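Pilin (Streptococcus pyogenes serotype M1, PDB 3GLE) forms the shaft of the pilus by head-to-tail stacking of covalently joined subunits, and so supports adhesion to host cells, aggregation and biofilm formation. Local coordinates at residues A[34-39]-A[69-74]. The protein carries 2 engineered substitutions. Residues are numbered along the deposited sequence; the frame is centred on the assembly and turned at random.
Sequences IPNTDF and TYTNSD
T37 and Y70 form an antiparallel hydrogen-bonded pair, with T37 N to Y70 O at 2.9 Å and Y70 N to T37 O at 2.8 Å. D38 and T69 make the next, non-hydrogen-bonded pair. Before T37 and after Y70, the pairing gives way to asparagine side chains. N72 ND2 donates to I34 O at 2.7 Å, and this oxygen lies almost in the amide plane of N72. N36 OD1 accepts N72 N at 2.9 Å, with the donor above its carbonyl plane. N36 CG stands beside its own backbone N (chi1 -54°), which brings the amide across to residues 71-72. The two side chains cross at about a right angle, with their amide planes 44° apart. Their N36 ND2 to N72 OD1 bond is long, 3.3 Å, and poorly directed. Residues 72-74 form a short 3-10 turn closed by D74 N to T71 O, and D74 OD2 also takes T71 N at 2.8 Å. One water joins I34 N to N72 O. On the buried face, I34 CG2 packs on Y70 CB at 3.7 Å. The rings of F39 and Y70 meet rim to rim, their planes 87° apart. Y70 OH bonds N79 O.

This contact is the end of a strand pair, 37-45 with 65-70, in the isopeptide-containing domain. I34, F39 and Y70 pack against strand 18-27, and I34 and P35 touch strand 151-169. F39 makes a cation-pi contact with K23 and lies near E104, the lysine and the autocatalytic glutamate of the cross-link site whose asparagine is replaced here by the engineered A155. N36 and N72 also bond the 189-192 loop, so the asparagine pair joins this strand end to that loop.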
loop_
_atom_site.group_PDB
_atom_site.type_symbol
_atom_site.label_atom_id
_atom_site.label_comp_id
_atom_site.label_asym_id
_atom_site.label_seq_id
_atom_site.Cartn_x
_atom_site.Cartn_y
_atom_site.Cartn_z
ATOM N N ILE A 34 -1.782 -6.466 -0.344
ATOM C CA ILE A 34 -0.387 -6.007 -0.258
ATOM C C ILE A 34 0.182 -5.861 -1.683
ATOM O O ILE A 34 0.138 -6.815 -2.474
ATOM C CB ILE A 34 0.473 -7.026 0.549
ATOM C CG1 ILE A 34 -0.062 -7.212 1.989
ATOM C CG2 ILE A 34 1.976 -6.680 0.519
ATOM C CD1 ILE A 34 -0.216 -5.907 2.816
ATOM N N PRO A 35 0.677 -4.668 -2.039
ATOM C CA PRO A 35 1.172 -4.499 -3.418
ATOM C C PRO A 35 2.478 -5.267 -3.704
ATOM O O PRO A 35 3.279 -5.484 -2.792
ATOM C CB PRO A 35 1.443 -2.989 -3.514
ATOM C CG PRO A 35 1.680 -2.535 -2.097
ATOM C CD PRO A 35 0.767 -3.416 -1.258
ATOM N N ASN A 36 2.678 -5.652 -4.960
ATOM C CA ASN A 36 3.943 -6.186 -5.426
ATOM C C ASN A 36 4.898 -4.994 -5.560
ATOM O O ASN A 36 4.773 -4.176 -6.479
ATOM C CB ASN A 36 3.800 -6.886 -6.805
ATOM C CG ASN A 36 2.711 -7.959 -6.825
ATOM O OD1 ASN A 36 2.735 -8.912 -6.052
ATOM N ND2 ASN A 36 1.752 -7.807 -7.742
ATOM N N THR A 37 5.837 -4.874 -4.635
ATOM C CA THR A 37 6.759 -3.723 -4.661
ATOM C C THR A 37 7.998 -3.987 -3.844
ATOM O O THR A 37 8.003 -4.874 -2.992
ATOM C CB THR A 37 6.066 -2.404 -4.179
ATOM O OG1 THR A 37 6.923 -1.298 -4.460
ATOM C CG2 THR A 37 5.703 -2.432 -2.659
ATOM N N ASP A 38 9.041 -3.197 -4.070
ATOM C CA ASP A 38 10.198 -3.289 -3.198
ATOM C C ASP A 38 10.483 -2.021 -2.383
ATOM O O ASP A 38 9.964 -0.941 -2.669
ATOM C CB ASP A 38 11.425 -3.758 -3.978
ATOM C CG ASP A 38 11.808 -2.813 -5.109
ATOM O OD1 ASP A 38 11.310 -1.651 -5.124
ATOM O OD2 ASP A 38 12.620 -3.239 -5.987
ATOM N N PHE A 39 11.318 -2.161 -1.369
ATOM C CA PHE A 39 11.879 -1.003 -0.695
ATOM C C PHE A 39 13.382 -1.179 -0.676
ATOM O O PHE A 39 13.887 -2.289 -0.404
ATOM C CB PHE A 39 11.314 -0.874 0.718
ATOM C CG PHE A 39 9.827 -0.648 0.754
ATOM C CD1 PHE A 39 9.303 0.651 0.690
ATOM C CD2 PHE A 39 8.948 -1.725 0.841
ATOM C CE1 PHE A 39 7.917 0.867 0.744
ATOM C CE2 PHE A 39 7.573 -1.534 0.861
ATOM C CZ PHE A 39 7.051 -0.232 0.826
ATOM N N THR A 69 11.229 -7.144 -0.502
ATOM C CA THR A 69 10.204 -7.185 -1.530
ATOM C C THR A 69 8.891 -7.743 -0.984
ATOM O O THR A 69 8.874 -8.776 -0.323
ATOM C CB THR A 69 10.688 -8.044 -2.712
ATOM O OG1 THR A 69 11.954 -7.525 -3.163
ATOM C CG2 THR A 69 9.649 -8.034 -3.846
ATOM N N TYR A 70 7.802 -7.031 -1.232
ATOM C CA TYR A 70 6.470 -7.522 -0.891
ATOM C C TYR A 70 5.786 -8.007 -2.165
ATOM O O TYR A 70 6.007 -7.426 -3.234
ATOM C CB TYR A 70 5.634 -6.421 -0.243
ATOM C CG TYR A 70 6.110 -6.042 1.140
ATOM C CD1 TYR A 70 5.520 -6.606 2.279
ATOM C CD2 TYR A 70 7.170 -5.144 1.316
ATOM C CE1 TYR A 70 5.986 -6.272 3.582
ATOM C CE2 TYR A 70 7.633 -4.802 2.605
ATOM C CZ TYR A 70 7.042 -5.373 3.732
ATOM O OH TYR A 70 7.497 -5.022 5.007
ATOM N N THR A 71 4.977 -9.068 -2.039
ATOM C CA THR A 71 4.119 -9.553 -3.120
ATOM C C THR A 71 2.712 -9.748 -2.593
ATOM O O THR A 71 2.511 -9.813 -1.375
ATOM C CB THR A 71 4.586 -10.901 -3.677
ATOM O OG1 THR A 71 4.554 -11.887 -2.639
ATOM C CG2 THR A 71 6.011 -10.800 -4.213
ATOM N N ASN A 72 1.740 -9.850 -3.507
ATOM C CA ASN A 72 0.343 -10.027 -3.134
ATOM C C ASN A 72 0.173 -11.142 -2.096
ATOM O O ASN A 72 -0.576 -10.981 -1.131
ATOM C CB ASN A 72 -0.517 -10.323 -4.371
ATOM C CG ASN A 72 -0.595 -9.144 -5.359
ATOM O OD1 ASN A 72 -0.877 -9.354 -6.528
ATOM N ND2 ASN A 72 -0.347 -7.928 -4.899
ATOM N N SER A 73 0.910 -12.240 -2.293
ATOM C CA SER A 73 0.890 -13.424 -1.417
ATOM C C SER A 73 1.365 -13.214 0.029
ATOM O O SER A 73 1.226 -14.128 0.839
ATOM C CB SER A 73 1.715 -14.550 -2.043
ATOM O OG SER A 73 3.088 -14.212 -1.999
ATOM N N ASP A 74 1.934 -12.048 0.345
ATOM C CA ASP A 74 2.242 -11.665 1.733
ATOM C C ASP A 74 1.009 -11.305 2.590
ATOM O O ASP A 74 1.120 -11.107 3.805
ATOM C CB ASP A 74 3.243 -10.512 1.748
ATOM C CG ASP A 74 4.640 -10.960 1.360
ATOM O OD1 ASP A 74 5.140 -11.928 1.963
ATOM O OD2 ASP A 74 5.243 -10.362 0.455
HETATM O O HOH W 1 -2.480 -9.218 -1.293
#